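Local atomic coordinates of glycoside transferase (Listeria monocytogenes, PDB entry 6R2M), a protein that probably hydrolyses glycosidic bonds of the Listeria exopolysaccharide outside the cell, and may also have glycosyl transfer activity. Residues 48-53 / 78-83; 87-90 / 96-99; 182-187 / 197-202; 187-192 / 246-251. All blocks are in the same frame, centred on the assembly; numbering follows the deposited sequence.

Interaction 1 of 4, residues 48-53 / 78-83; sequences YLAESI and KNFITE
Phe80 reaches from the end of helix 66-79 into the start of helix 50-62, and it supplies more than half of the 174 Å² buried between 48-53 and 78-83. With CG anti to the carbonyl carbon (chi1 -69°), the ring is directed at the turn where helix 50-62 begins. There its edge meets a carbonyl: Tyr48 O lies near the ring plane, 3.4 Å from Phe80 CE2. Ala50 N comes in obliquely at 3.5 Å from the same Phe80 CE2, and Ala50 CB stands 4.1 Å from Phe80 CD2.

One face of the ring is covered by Ile53, whose CG2 sits 4.2 Å above the plane of the Phe80 ring, displaced toward the rim. The other branch, CG1, is anti to the backbone N (chi1 -171°), which carries Ile53 CD1 to 4.1 Å from Phe80 CE1; the two side chains slide past each other in opposite directions. Tyr48 takes part through its backbone, its phenol leading away toward Val38.

Ile53 also packs on Gln72, His75 and Leu76 of helix 66-79, so the contact joins the first turn of helix 50-62 to the end of that helix, while Ala50 touches Asp102 of helix 100-116.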
loop_
_atom_site.group_PDB
_atom_site.type_symbol
_atom_site.label_atom_id
_atom_site.label_comp_id
_atom_site.label_asym_id
_atom_site.label_seq_id
_atom_site.Cartn_x
_atom_site.Cartn_y
_atom_site.Cartn_z
ATOM N N TYR A 48 -12.441 5.812 -7.922
ATOM C CA TYR A 48 -11.326 6.753 -7.970
ATOM C C TYR A 48 -10.717 6.790 -6.572
ATOM O O TYR A 48 -11.115 7.589 -5.727
ATOM C CB TYR A 48 -11.794 8.129 -8.434
ATOM C CG TYR A 48 -12.658 8.032 -9.665
ATOM C CD1 TYR A 48 -12.100 7.729 -10.900
ATOM C CD2 TYR A 48 -14.030 8.203 -9.580
ATOM C CE1 TYR A 48 -12.899 7.614 -12.035
ATOM C CE2 TYR A 48 -14.831 8.097 -10.700
ATOM C CZ TYR A 48 -14.261 7.800 -11.919
ATOM O OH TYR A 48 -15.062 7.698 -13.037
ATOM N N LEU A 49 -9.728 5.924 -6.350
ATOM C CA LEU A 49 -9.280 5.547 -5.009
ATOM C C LEU A 49 -8.134 6.425 -4.515
ATOM O O LEU A 49 -7.219 6.752 -5.273
ATOM C CB LEU A 49 -8.814 4.086 -5.004
ATOM C CG LEU A 49 -9.860 3.053 -5.452
ATOM C CD1 LEU A 49 -9.194 1.711 -5.713
ATOM C CD2 LEU A 49 -10.913 2.900 -4.372
ATOM N N ALA A 50 -8.185 6.796 -3.224
ATOM C CA ALA A 50 -7.019 7.422 -2.610
ATOM C C ALA A 50 -5.815 6.504 -2.694
ATOM O O ALA A 50 -4.669 6.976 -2.777
ATOM C CB ALA A 50 -7.314 7.798 -1.148
ATOM N N GLU A 51 -6.061 5.195 -2.668
ATOM C CA GLU A 51 -5.006 4.211 -2.826
ATOM C C GLU A 51 -4.277 4.401 -4.150
ATOM O O GLU A 51 -3.037 4.416 -4.199
ATOM C CB GLU A 51 -5.633 2.821 -2.736
ATOM C CG GLU A 51 -4.702 1.673 -3.022
ATOM C CD GLU A 51 -5.450 0.372 -2.958
ATOM O OE1 GLU A 51 -6.110 0.017 -3.955
ATOM O OE2 GLU A 51 -5.395 -0.275 -1.901
ATOM N N SER A 52 -5.037 4.573 -5.229
ATOM C CA SER A 52 -4.436 4.692 -6.552
ATOM C C SER A 52 -3.625 5.974 -6.695
ATOM O O SER A 52 -2.482 5.936 -7.168
ATOM C CB SER A 52 -5.504 4.619 -7.638
ATOM O OG SER A 52 -6.247 3.433 -7.524
ATOM N N ILE A 53 -4.191 7.125 -6.299
ATOM C CA ILE A 53 -3.438 8.371 -6.446
ATOM C C ILE A 53 -2.203 8.345 -5.551
ATOM O O ILE A 53 -1.132 8.811 -5.952
ATOM C CB ILE A 53 -4.335 9.611 -6.200
ATOM C CG1 ILE A 53 -3.600 10.900 -6.586
ATOM C CG2 ILE A 53 -4.808 9.697 -4.745
ATOM C CD1 ILE A 53 -4.502 12.146 -6.577
ATOM N N LYS A 78 -8.091 18.963 -4.639
ATOM C CA LYS A 78 -9.398 19.379 -5.125
ATOM C C LYS A 78 -10.459 18.297 -5.010
ATOM O O LYS A 78 -11.649 18.628 -4.984
ATOM C CB LYS A 78 -9.286 19.847 -6.574
ATOM C CG LYS A 78 -8.295 20.990 -6.732
ATOM C CD LYS A 78 -8.740 21.990 -7.785
ATOM C CE LYS A 78 -7.551 22.665 -8.443
ATOM N NZ LYS A 78 -7.165 21.947 -9.681
ATOM N N ASN A 79 -10.076 17.023 -4.926
ATOM C CA ASN A 79 -11.055 15.951 -4.984
ATOM C C ASN A 79 -11.068 15.039 -3.775
ATOM O O ASN A 79 -12.071 14.348 -3.572
ATOM C CB ASN A 79 -10.841 15.082 -6.237
ATOM C CG ASN A 79 -11.040 15.857 -7.524
ATOM O OD1 ASN A 79 -12.165 16.006 -8.000
ATOM N ND2 ASN A 79 -9.949 16.381 -8.085
ATOM N N PHE A 80 -10.001 15.004 -2.972
ATOM C CA PHE A 80 -9.908 14.028 -1.893
ATOM C C PHE A 80 -9.838 14.652 -0.509
ATOM O O PHE A 80 -10.408 14.096 0.439
ATOM C CB PHE A 80 -8.678 13.131 -2.081
ATOM C CG PHE A 80 -8.766 12.191 -3.258
ATOM C CD1 PHE A 80 -8.366 12.597 -4.523
ATOM C CD2 PHE A 80 -9.227 10.892 -3.093
ATOM C CE1 PHE A 80 -8.426 11.720 -5.612
ATOM C CE2 PHE A 80 -9.295 10.013 -4.184
ATOM C CZ PHE A 80 -8.893 10.434 -5.434
ATOM N N ILE A 81 -9.163 15.785 -0.349
ATOM C CA ILE A 81 -8.916 16.343 0.979
ATOM C C ILE A 81 -10.080 17.227 1.396
ATOM O O ILE A 81 -10.449 18.172 0.682
ATOM C CB ILE A 81 -7.597 17.123 1.014
ATOM C CG1 ILE A 81 -6.448 16.177 0.655
ATOM C CG2 ILE A 81 -7.394 17.700 2.413
ATOM C CD1 ILE A 81 -5.114 16.866 0.525
ATOM N N THR A 82 -10.653 16.931 2.558
ATOM C CA THR A 82 -11.753 17.735 3.077
ATOM C C THR A 82 -11.238 19.024 3.708
ATOM O O THR A 82 -10.038 19.222 3.904
ATOM C CB THR A 82 -12.557 16.958 4.109
ATOM O OG1 THR A 82 -11.776 16.793 5.304
ATOM C CG2 THR A 82 -12.980 15.606 3.547
ATOM N N GLU A 83 -12.181 19.895 4.069
ATOM C CA GLU A 83 -11.790 21.149 4.698
ATOM C C GLU A 83 -11.200 20.941 6.087
ATOM O O GLU A 83 -10.468 21.814 6.565
ATOM C CB GLU A 83 -12.984 22.105 4.755
ATOM C CG GLU A 83 -14.060 21.734 5.760
ATOM C CD GLU A 83 -15.278 22.640 5.661
ATOM O OE1 GLU A 83 -15.119 23.821 5.276
ATOM O OE2 GLU A 83 -16.394 22.170 5.969
#

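Interaction 2 of 4, residues 87-90 / 96-99; sequences IKWE and TTNA
Trp89 and Thr97 meet where two irregular loop segments cross at a steep angle, close to perpendicular, joined by one direct backbone hydrogen bond. Trp89 N donates to Thr97 O at 3.1 Å; the N-H...O angle of 158° is fairly straight, and the donor lies in the carbonyl plane. A second link passes through water: water 1 donates to Ile87 O at 2.8 Å and accepts from Ala99 N at 3.0 Å, bridging two backbone atoms 4.4 Å apart.

Between these links run two CA-H...O contacts, from Asn98 CA to Ile87 O at 3.2 Å and from Lys88 CA to Thr97 O at 3.6 Å.

Among side chains, Trp89 and Thr97 lie side by side and point the same way. Trp89 CG and Thr97 OG1 each lie between the backbone N and the carbonyl carbon (chi1 74° and 51°), which brings Thr97 OG1 to the indole edge, near its plane and 3.2 Å from Trp89 CD1. The apolar part is small: Trp89 CB rests 4.0 Å from Ala99 CB. The amide of Asn98 turns elsewhere, bonding Tyr147 N and Asp103.

Lys88 and Asn98 have the nearest CA atoms. The result is a loop between helices 66-79 and 100-116 closed on itself by one backbone hydrogen bond and a water bridge, leading to Ala99, the N-cap of helix 100-116.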
loop_
_atom_site.group_PDB
_atom_site.type_symbol
_atom_site.label_atom_id
_atom_site.label_comp_id
_atom_site.label_asym_id
_atom_site.label_seq_id
_atom_site.Cartn_x
_atom_site.Cartn_y
_atom_site.Cartn_z
ATOM N N ILE A 87 -8.563 12.690 4.237
ATOM C CA ILE A 87 -8.438 12.205 2.860
ATOM C C ILE A 87 -9.541 11.177 2.649
ATOM O O ILE A 87 -9.509 10.098 3.250
ATOM C CB ILE A 87 -7.055 11.594 2.573
ATOM C CG1 ILE A 87 -5.934 12.618 2.760
ATOM C CG2 ILE A 87 -7.011 11.065 1.127
ATOM C CD1 ILE A 87 -4.530 12.021 2.621
ATOM N N LYS A 88 -10.535 11.509 1.815
ATOM C CA LYS A 88 -11.557 10.531 1.448
ATOM C C LYS A 88 -10.914 9.298 0.820
ATOM O O LYS A 88 -10.034 9.418 -0.032
ATOM C CB LYS A 88 -12.535 11.143 0.448
ATOM C CG LYS A 88 -13.375 12.273 0.971
ATOM C CD LYS A 88 -14.257 12.763 -0.160
ATOM C CE LYS A 88 -15.217 13.840 0.290
ATOM N NZ LYS A 88 -16.048 14.276 -0.864
ATOM N N TRP A 89 -11.364 8.100 1.218
ATOM C CA TRP A 89 -10.750 6.902 0.639
ATOM C C TRP A 89 -11.106 6.744 -0.838
ATOM O O TRP A 89 -10.380 6.059 -1.564
ATOM C CB TRP A 89 -11.123 5.642 1.445
ATOM C CG TRP A 89 -12.525 5.151 1.252
ATOM C CD1 TRP A 89 -13.626 5.484 1.996
ATOM C CD2 TRP A 89 -12.984 4.222 0.255
ATOM N NE1 TRP A 89 -14.736 4.818 1.519
ATOM C CE2 TRP A 89 -14.367 4.041 0.453
ATOM C CE3 TRP A 89 -12.356 3.516 -0.779
ATOM C CZ2 TRP A 89 -15.140 3.200 -0.355
ATOM C CZ3 TRP A 89 -13.126 2.677 -1.578
ATOM C CH2 TRP A 89 -14.501 2.528 -1.364
ATOM N N GLU A 90 -12.188 7.376 -1.306
ATOM C CA GLU A 90 -12.440 7.508 -2.740
ATOM C C GLU A 90 -13.134 8.842 -2.988
ATOM O O GLU A 90 -13.744 9.429 -2.089
ATOM C CB GLU A 90 -13.256 6.326 -3.296
ATOM C CG GLU A 90 -14.716 6.280 -2.883
ATOM C CD GLU A 90 -15.469 5.144 -3.571
ATOM O OE1 GLU A 90 -14.971 4.638 -4.606
ATOM O OE2 GLU A 90 -16.547 4.762 -3.072
ATOM N N THR A 96 -17.624 9.353 3.310
ATOM C CA THR A 96 -17.557 10.051 4.588
ATOM C C THR A 96 -16.428 9.545 5.471
ATOM O O THR A 96 -16.383 9.908 6.651
ATOM C CB THR A 96 -18.881 9.934 5.352
ATOM O OG1 THR A 96 -19.174 8.555 5.598
ATOM C CG2 THR A 96 -20.022 10.573 4.556
ATOM N N THR A 97 -15.538 8.704 4.948
ATOM C CA THR A 97 -14.466 8.105 5.727
ATOM C C THR A 97 -13.148 8.193 4.971
ATOM O O THR A 97 -13.114 8.306 3.740
ATOM C CB THR A 97 -14.754 6.622 6.045
ATOM O OG1 THR A 97 -15.089 5.935 4.834
ATOM C CG2 THR A 97 -15.929 6.478 6.986
ATOM N N ASN A 98 -12.059 8.126 5.739
ATOM C CA ASN A 98 -10.721 7.903 5.209
ATOM C C ASN A 98 -10.423 6.400 5.233
ATOM O O ASN A 98 -11.292 5.574 5.516
ATOM C CB ASN A 98 -9.696 8.683 6.034
ATOM C CG ASN A 98 -9.560 8.129 7.441
ATOM O OD1 ASN A 98 -10.532 7.643 8.010
ATOM N ND2 ASN A 98 -8.345 8.154 7.992
ATOM N N ALA A 99 -9.174 6.033 4.947
ATOM C CA ALA A 99 -8.627 4.713 5.257
ATOM C C ALA A 99 -7.187 4.957 5.664
ATOM O O ALA A 99 -6.435 5.555 4.885
ATOM C CB ALA A 99 -8.705 3.761 4.054
HETATM O O HOH W 1 -7.847 7.911 3.027
#

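Interaction 3 of 4, residues 182-187 / 197-202; sequences QTVNAD and EQFQYA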
loop_
_atom_site.group_PDB
_atom_site.type_symbol
_atom_site.label_atom_id
_atom_site.label_comp_id
_atom_site.label_asym_id
_atom_site.label_seq_id
_atom_site.Cartn_x
_atom_site.Cartn_y
_atom_site.Cartn_z
ATOM N N GLN A 182 2.964 -6.198 17.355
ATOM C CA GLN A 182 3.965 -6.860 18.186
ATOM C C GLN A 182 3.497 -8.210 18.704
ATOM O O GLN A 182 4.346 -9.051 19.029
ATOM C CB GLN A 182 4.332 -5.988 19.383
ATOM C CG GLN A 182 5.186 -4.793 19.029
ATOM C CD GLN A 182 5.254 -3.772 20.162
ATOM O OE1 GLN A 182 4.564 -3.908 21.169
ATOM N NE2 GLN A 182 6.077 -2.744 19.991
ATOM N N THR A 183 2.191 -8.438 18.788
ATOM C CA THR A 183 1.665 -9.609 19.484
ATOM C C THR A 183 0.854 -10.547 18.597
ATOM O O THR A 183 0.426 -11.607 19.074
ATOM C CB THR A 183 0.823 -9.171 20.691
ATOM O OG1 THR A 183 -0.258 -8.319 20.278
ATOM C CG2 THR A 183 1.688 -8.390 21.670
ATOM N N VAL A 184 0.645 -10.204 17.323
ATOM C CA VAL A 184 -0.100 -11.080 16.423
ATOM C C VAL A 184 0.704 -12.351 16.156
ATOM O O VAL A 184 1.947 -12.348 16.169
ATOM C CB VAL A 184 -0.432 -10.337 15.111
ATOM C CG1 VAL A 184 0.835 -10.039 14.322
ATOM C CG2 VAL A 184 -1.416 -11.124 14.260
ATOM N N ASN A 185 -0.017 -13.455 15.939
ATOM C CA ASN A 185 0.553 -14.736 15.552
ATOM C C ASN A 185 0.066 -15.124 14.163
ATOM O O ASN A 185 -0.991 -14.685 13.706
ATOM C CB ASN A 185 0.161 -15.847 16.542
ATOM C CG ASN A 185 0.763 -15.634 17.901
ATOM O OD1 ASN A 185 1.916 -15.217 18.013
ATOM N ND2 ASN A 185 -0.012 -15.888 18.941
ATOM N N ALA A 186 0.864 -15.951 13.493
ATOM C CA ALA A 186 0.463 -16.610 12.255
ATOM C C ALA A 186 0.495 -18.121 12.462
ATOM O O ALA A 186 1.395 -18.642 13.122
ATOM C CB ALA A 186 1.385 -16.207 11.100
ATOM N N ASP A 187 -0.501 -18.833 11.914
ATOM C CA ASP A 187 -0.548 -20.276 12.182
ATOM C C ASP A 187 -1.171 -21.109 11.061
ATOM O O ASP A 187 -2.104 -21.889 11.311
ATOM C CB ASP A 187 -1.302 -20.526 13.490
ATOM C CG ASP A 187 -1.043 -21.912 14.063
ATOM O OD1 ASP A 187 0.042 -22.477 13.805
ATOM O OD2 ASP A 187 -1.940 -22.441 14.761
ATOM N N GLU A 197 -9.344 -5.600 21.718
ATOM C CA GLU A 197 -8.100 -6.112 22.287
ATOM C C GLU A 197 -7.867 -7.601 21.994
ATOM O O GLU A 197 -7.031 -8.240 22.646
ATOM C CB GLU A 197 -8.043 -5.832 23.795
ATOM C CG GLU A 197 -8.337 -4.364 24.113
ATOM C CD GLU A 197 -8.344 -4.059 25.599
ATOM O OE1 GLU A 197 -7.296 -4.249 26.251
ATOM O OE2 GLU A 197 -9.396 -3.620 26.113
ATOM N N GLN A 198 -8.559 -8.162 20.999
ATOM C CA GLN A 198 -8.387 -9.552 20.599
ATOM C C GLN A 198 -8.180 -9.625 19.091
ATOM O O GLN A 198 -8.483 -8.688 18.352
ATOM C CB GLN A 198 -9.596 -10.415 20.984
ATOM C CG GLN A 198 -9.806 -10.573 22.475
ATOM C CD GLN A 198 -11.250 -10.890 22.804
ATOM O OE1 GLN A 198 -11.661 -12.049 22.795
ATOM N NE2 GLN A 198 -12.033 -9.852 23.086
ATOM N N PHE A 199 -7.691 -10.772 18.638
ATOM C CA PHE A 199 -7.435 -11.020 17.227
ATOM C C PHE A 199 -8.482 -11.958 16.652
ATOM O O PHE A 199 -8.907 -12.911 17.317
ATOM C CB PHE A 199 -6.060 -11.640 17.017
ATOM C CG PHE A 199 -4.919 -10.733 17.364
ATOM C CD1 PHE A 199 -4.477 -9.777 16.460
ATOM C CD2 PHE A 199 -4.276 -10.847 18.584
ATOM C CE1 PHE A 199 -3.404 -8.962 16.774
ATOM C CE2 PHE A 199 -3.206 -10.027 18.907
ATOM C CZ PHE A 199 -2.765 -9.086 17.994
ATOM N N GLN A 200 -8.865 -11.703 15.407
ATOM C CA GLN A 200 -9.776 -12.573 14.683
ATOM C C GLN A 200 -9.369 -12.593 13.216
ATOM O O GLN A 200 -8.652 -11.711 12.738
ATOM C CB GLN A 200 -11.230 -12.099 14.825
ATOM C CG GLN A 200 -11.491 -10.746 14.168
ATOM C CD GLN A 200 -11.846 -9.625 15.140
ATOM O OE1 GLN A 200 -11.172 -9.418 16.152
ATOM N NE2 GLN A 200 -12.884 -8.861 14.800
ATOM N N TYR A 201 -9.818 -13.627 12.510
ATOM C CA TYR A 201 -9.588 -13.693 11.075
ATOM C C TYR A 201 -10.634 -12.866 10.335
ATOM O O TYR A 201 -11.762 -12.673 10.795
ATOM C CB TYR A 201 -9.596 -15.144 10.569
ATOM C CG TYR A 201 -8.376 -15.966 10.994
ATOM C CD1 TYR A 201 -7.144 -15.819 10.353
ATOM C CD2 TYR A 201 -8.463 -16.882 12.038
ATOM C CE1 TYR A 201 -6.032 -16.562 10.750
ATOM C CE2 TYR A 201 -7.371 -17.633 12.426
ATOM C CZ TYR A 201 -6.160 -17.479 11.774
ATOM O OH TYR A 201 -5.068 -18.225 12.170
ATOM N N ALA A 202 -10.237 -12.369 9.166
ATOM C CA ALA A 202 -11.109 -11.499 8.393
ATOM C C ALA A 202 -12.273 -12.270 7.786
ATOM O O ALA A 202 -13.360 -11.707 7.594
ATOM C CB ALA A 202 -10.305 -10.806 7.295
HETATM O O HOH W 2 -2.963 -16.944 13.582
#
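The chain leaves helix 179-183 at Val184 and runs on extended beside strand 198-200, in roughly the same direction, but the closest CA atoms, those of Val184 and Phe199, are 7.4 Å apart and no direct hydrogen bond joins the segments. Side chains fill the gap, chiefly the ring of Phe199, whose CB is directed toward residues 182-187.

Val184 lies over one face of that ring. Its CA is 4.1 Å from the centroid of the Phe199 ring and 28° off the ring normal, a CH-pi contact. Val184 CB follows at 3.7 Å from Phe199 CE1. Because CG2 of Val184 is anti to the backbone N, this methyl also comes down beside the ring, 3.9 Å from Phe199 CE1, and the two side chains cross at about a right angle. Thr183 approaches differently: its OG1 is at the edge, in the ring plane, 3.5 Å from Phe199 CZ. The hydroxyl itself is hydrogen-bonded to Leu179 O, a helical carbonyl one turn back, which helps to fix its place beside the ring.

Farther along, water 2 joins the segments, donating to Asn185 O at 3.0 Å and lying 2.8 Å from Tyr201 OH. The same phenol ring makes a cation-pi contact with Arg250.

Phe199 also packs edge-to-face with Phe194, from the strand before it. The contact sets the beta-hairpin of strands 193-195 and 198-200 against the end of helix 179-183: a residue of an edge strand projects from the three-stranded antiparallel sheet to meet the turn after that helix.

Interaction 4 of 4, residues 187-192 / 246-251; sequences DPFFTE and ARYQRE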
loop_
_atom_site.group_PDB
_atom_site.type_symbol
_atom_site.label_atom_id
_atom_site.label_comp_id
_atom_site.label_asym_id
_atom_site.label_seq_id
_atom_site.Cartn_x
_atom_site.Cartn_y
_atom_site.Cartn_z
ATOM N N ASP A 187 -0.501 -18.833 11.914
ATOM C CA ASP A 187 -0.548 -20.276 12.182
ATOM C C ASP A 187 -1.171 -21.109 11.061
ATOM O O ASP A 187 -2.104 -21.889 11.311
ATOM C CB ASP A 187 -1.302 -20.526 13.490
ATOM C CG ASP A 187 -1.043 -21.912 14.063
ATOM O OD1 ASP A 187 0.042 -22.477 13.805
ATOM O OD2 ASP A 187 -1.940 -22.441 14.761
ATOM N N PRO A 188 -0.661 -21.026 9.823
ATOM C CA PRO A 188 0.503 -20.248 9.378
ATOM C C PRO A 188 0.134 -18.859 8.851
ATOM O O PRO A 188 1.031 -18.128 8.437
ATOM C CB PRO A 188 1.080 -21.121 8.259
ATOM C CG PRO A 188 -0.155 -21.695 7.626
ATOM C CD PRO A 188 -1.176 -21.881 8.736
ATOM N N PHE A 189 -1.153 -18.509 8.870
ATOM C CA PHE A 189 -1.615 -17.209 8.409
ATOM C C PHE A 189 -1.906 -16.296 9.587
ATOM O O PHE A 189 -2.311 -16.744 10.661
ATOM C CB PHE A 189 -2.870 -17.351 7.553
ATOM C CG PHE A 189 -2.714 -18.322 6.426
ATOM C CD1 PHE A 189 -1.929 -18.000 5.321
ATOM C CD2 PHE A 189 -3.362 -19.553 6.463
ATOM C CE1 PHE A 189 -1.783 -18.899 4.270
ATOM C CE2 PHE A 189 -3.221 -20.453 5.409
ATOM C CZ PHE A 189 -2.431 -20.117 4.316
ATOM N N PHE A 190 -1.706 -15.002 9.361
ATOM C CA PHE A 190 -1.978 -14.004 10.386
ATOM C C PHE A 190 -3.478 -13.831 10.576
ATOM O O PHE A 190 -4.241 -13.820 9.602
ATOM C CB PHE A 190 -1.399 -12.651 9.988
ATOM C CG PHE A 190 0.093 -12.594 9.976
ATOM C CD1 PHE A 190 0.799 -12.319 11.131
ATOM C CD2 PHE A 190 0.801 -12.755 8.780
ATOM C CE1 PHE A 190 2.180 -12.233 11.109
ATOM C CE2 PHE A 190 2.186 -12.678 8.758
ATOM C CZ PHE A 190 2.871 -12.413 9.913
ATOM N N THR A 191 -3.891 -13.656 11.834
ATOM C CA THR A 191 -5.205 -13.091 12.123
ATOM C C THR A 191 -5.201 -11.635 11.694
ATOM O O THR A 191 -4.411 -10.842 12.216
ATOM C CB THR A 191 -5.512 -13.166 13.614
ATOM O OG1 THR A 191 -4.385 -12.660 14.333
ATOM C CG2 THR A 191 -5.804 -14.581 14.047
ATOM N N GLU A 192 -6.077 -11.274 10.764
ATOM C CA GLU A 192 -5.961 -9.965 10.138
ATOM C C GLU A 192 -6.576 -8.840 10.951
ATOM O O GLU A 192 -6.249 -7.674 10.699
ATOM C CB GLU A 192 -6.634 -9.972 8.764
ATOM C CG GLU A 192 -6.026 -10.974 7.798
ATOM C CD GLU A 192 -6.794 -12.287 7.737
ATOM O OE1 GLU A 192 -7.448 -12.655 8.736
ATOM O OE2 GLU A 192 -6.754 -12.951 6.673
ATOM N N ALA A 246 -2.803 -16.485 -4.954
ATOM C CA ALA A 246 -3.432 -15.242 -4.524
ATOM C C ALA A 246 -4.268 -15.408 -3.264
ATOM O O ALA A 246 -4.357 -14.468 -2.462
ATOM C CB ALA A 246 -4.301 -14.683 -5.645
ATOM N N ARG A 247 -4.918 -16.559 -3.089
ATOM C CA ARG A 247 -5.797 -16.775 -1.946
ATOM C C ARG A 247 -5.713 -18.223 -1.500
ATOM O O ARG A 247 -5.604 -19.120 -2.338
ATOM C CB ARG A 247 -7.256 -16.452 -2.278
ATOM C CG ARG A 247 -7.531 -14.987 -2.544
ATOM C CD ARG A 247 -8.878 -14.805 -3.170
ATOM N NE ARG A 247 -9.234 -13.392 -3.290
ATOM C CZ ARG A 247 -9.067 -12.659 -4.384
ATOM N NH1 ARG A 247 -8.535 -13.197 -5.474
ATOM N NH2 ARG A 247 -9.430 -11.380 -4.386
ATOM N N TYR A 248 -5.794 -18.453 -0.182
ATOM C CA TYR A 248 -5.742 -19.800 0.363
ATOM C C TYR A 248 -6.902 -20.071 1.313
ATOM O O TYR A 248 -7.454 -19.165 1.949
ATOM C CB TYR A 248 -4.427 -20.057 1.120
ATOM C CG TYR A 248 -3.202 -20.171 0.253
ATOM C CD1 TYR A 248 -2.545 -19.031 -0.211
ATOM C CD2 TYR A 248 -2.686 -21.412 -0.085
ATOM C CE1 TYR A 248 -1.421 -19.127 -0.999
ATOM C CE2 TYR A 248 -1.559 -21.521 -0.883
ATOM C CZ TYR A 248 -0.933 -20.372 -1.334
ATOM O OH TYR A 248 0.190 -20.456 -2.119
ATOM N N GLN A 249 -7.269 -21.345 1.401
ATOM C CA GLN A 249 -8.225 -21.809 2.389
ATOM C C GLN A 249 -7.487 -22.110 3.692
ATOM O O GLN A 249 -6.494 -22.843 3.699
ATOM C CB GLN A 249 -8.950 -23.047 1.863
ATOM C CG GLN A 249 -9.743 -22.782 0.597
ATOM C CD GLN A 249 -11.018 -22.004 0.860
ATOM O OE1 GLN A 249 -11.842 -22.409 1.683
ATOM N NE2 GLN A 249 -11.191 -20.887 0.164
ATOM N N ARG A 250 -7.956 -21.524 4.796
ATOM C CA ARG A 250 -7.206 -21.653 6.042
ATOM C C ARG A 250 -7.260 -23.060 6.611
ATOM O O ARG A 250 -6.289 -23.512 7.225
ATOM C CB ARG A 250 -7.726 -20.672 7.077
ATOM C CG ARG A 250 -7.026 -19.364 7.029
ATOM C CD ARG A 250 -7.030 -18.721 8.385
ATOM N NE ARG A 250 -8.295 -18.903 9.091
ATOM C CZ ARG A 250 -9.419 -18.257 8.802
ATOM N NH1 ARG A 250 -9.452 -17.377 7.811
ATOM N NH2 ARG A 250 -10.515 -18.482 9.519
ATOM N N GLU A 251 -8.381 -23.754 6.430
ATOM C CA GLU A 251 -8.552 -25.058 7.061
ATOM C C GLU A 251 -7.630 -26.101 6.442
ATOM O O GLU A 251 -7.066 -26.940 7.154
ATOM C CB GLU A 251 -10.015 -25.486 6.955
ATOM C CG GLU A 251 -11.011 -24.402 7.395
ATOM C CD GLU A 251 -11.571 -23.563 6.242
ATOM O OE1 GLU A 251 -12.809 -23.566 6.064
ATOM O OE2 GLU A 251 -10.793 -22.884 5.525
#
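Residues 187-192 form an irregular loop with a cis peptide bond before Pro188 and a hydrogen bond from Asp187 N to Phe189 O at 3.0 Å, whereas 246-251 contain strand 247-249; the two backbones cross without pairing, Phe189 CA and Arg250 CA being the closest at 7.5 Å.

Phe189 bridges that distance. Its CG is anti to the carbonyl carbon (chi1 -53°), which sends the ring toward the strand, and the tip atom CZ comes to 3.8 Å from Tyr248 CB and 4.1 Å from Tyr248 CG. The two aromatic side chains cross at about a right angle, with the approach oblique to both rings. Nearer the root of the side chain, Phe189 CD2 lies 3.7 Å from Arg250 CG. The ring touches the aliphatic part of the arginine, not its guanidinium: the chain bends at chi3 (-39°), and the guanidinium plane stands 79° from the Phe189 ring. Arg250 NH1 bonds Asp203 O.

Within the loop, Pro188 CG sits 3.9 Å above one face of the Phe189 ring, toward its rim, which probably limits how the phenyl can turn. Glu192 OE1 is 5.2 Å from Arg250 NH1, too far for direct contact, although the opposite charges may still attract weakly.

Phe233 of helix 228-241 meets both Phe189 and Tyr248 edge-to-face, and Tyr248 OH bonds Glu237 of the same helix. Phe189 touches Gln212 and Tyr248 touches Met209, both of helix 209-223. Val207, in strand 206-208 paired with 247-249, also touches Phe189, placing the contact between that two-stranded sheet and the two helices.

In the fold
The contacts form two clusters, 1 with 2 and 3 with 4, in chain order. Interactions 1 and 2, centres 7 Å apart, touch: Ala50 N lies 2.8 Å from Trp89 O and Phe80 O 2.9 Å from Lys88 N, probable hydrogen bonds, tying the start of helix 50-62 and the residue after helix 66-79 to the loop before helix 100-116. Interactions 3 and 4, centres 11 Å apart, share Asp187 and alternate along the chain, linked by Glu192 OE1, 2.8 Å from Ala202 N. Interactions 1 and 4 lie across the chain's centre, centres 31 Å apart. In a probably helical-barrel enzyme, the first cluster packs helix ends with a loop, the second loops against a helix end and two small sheets.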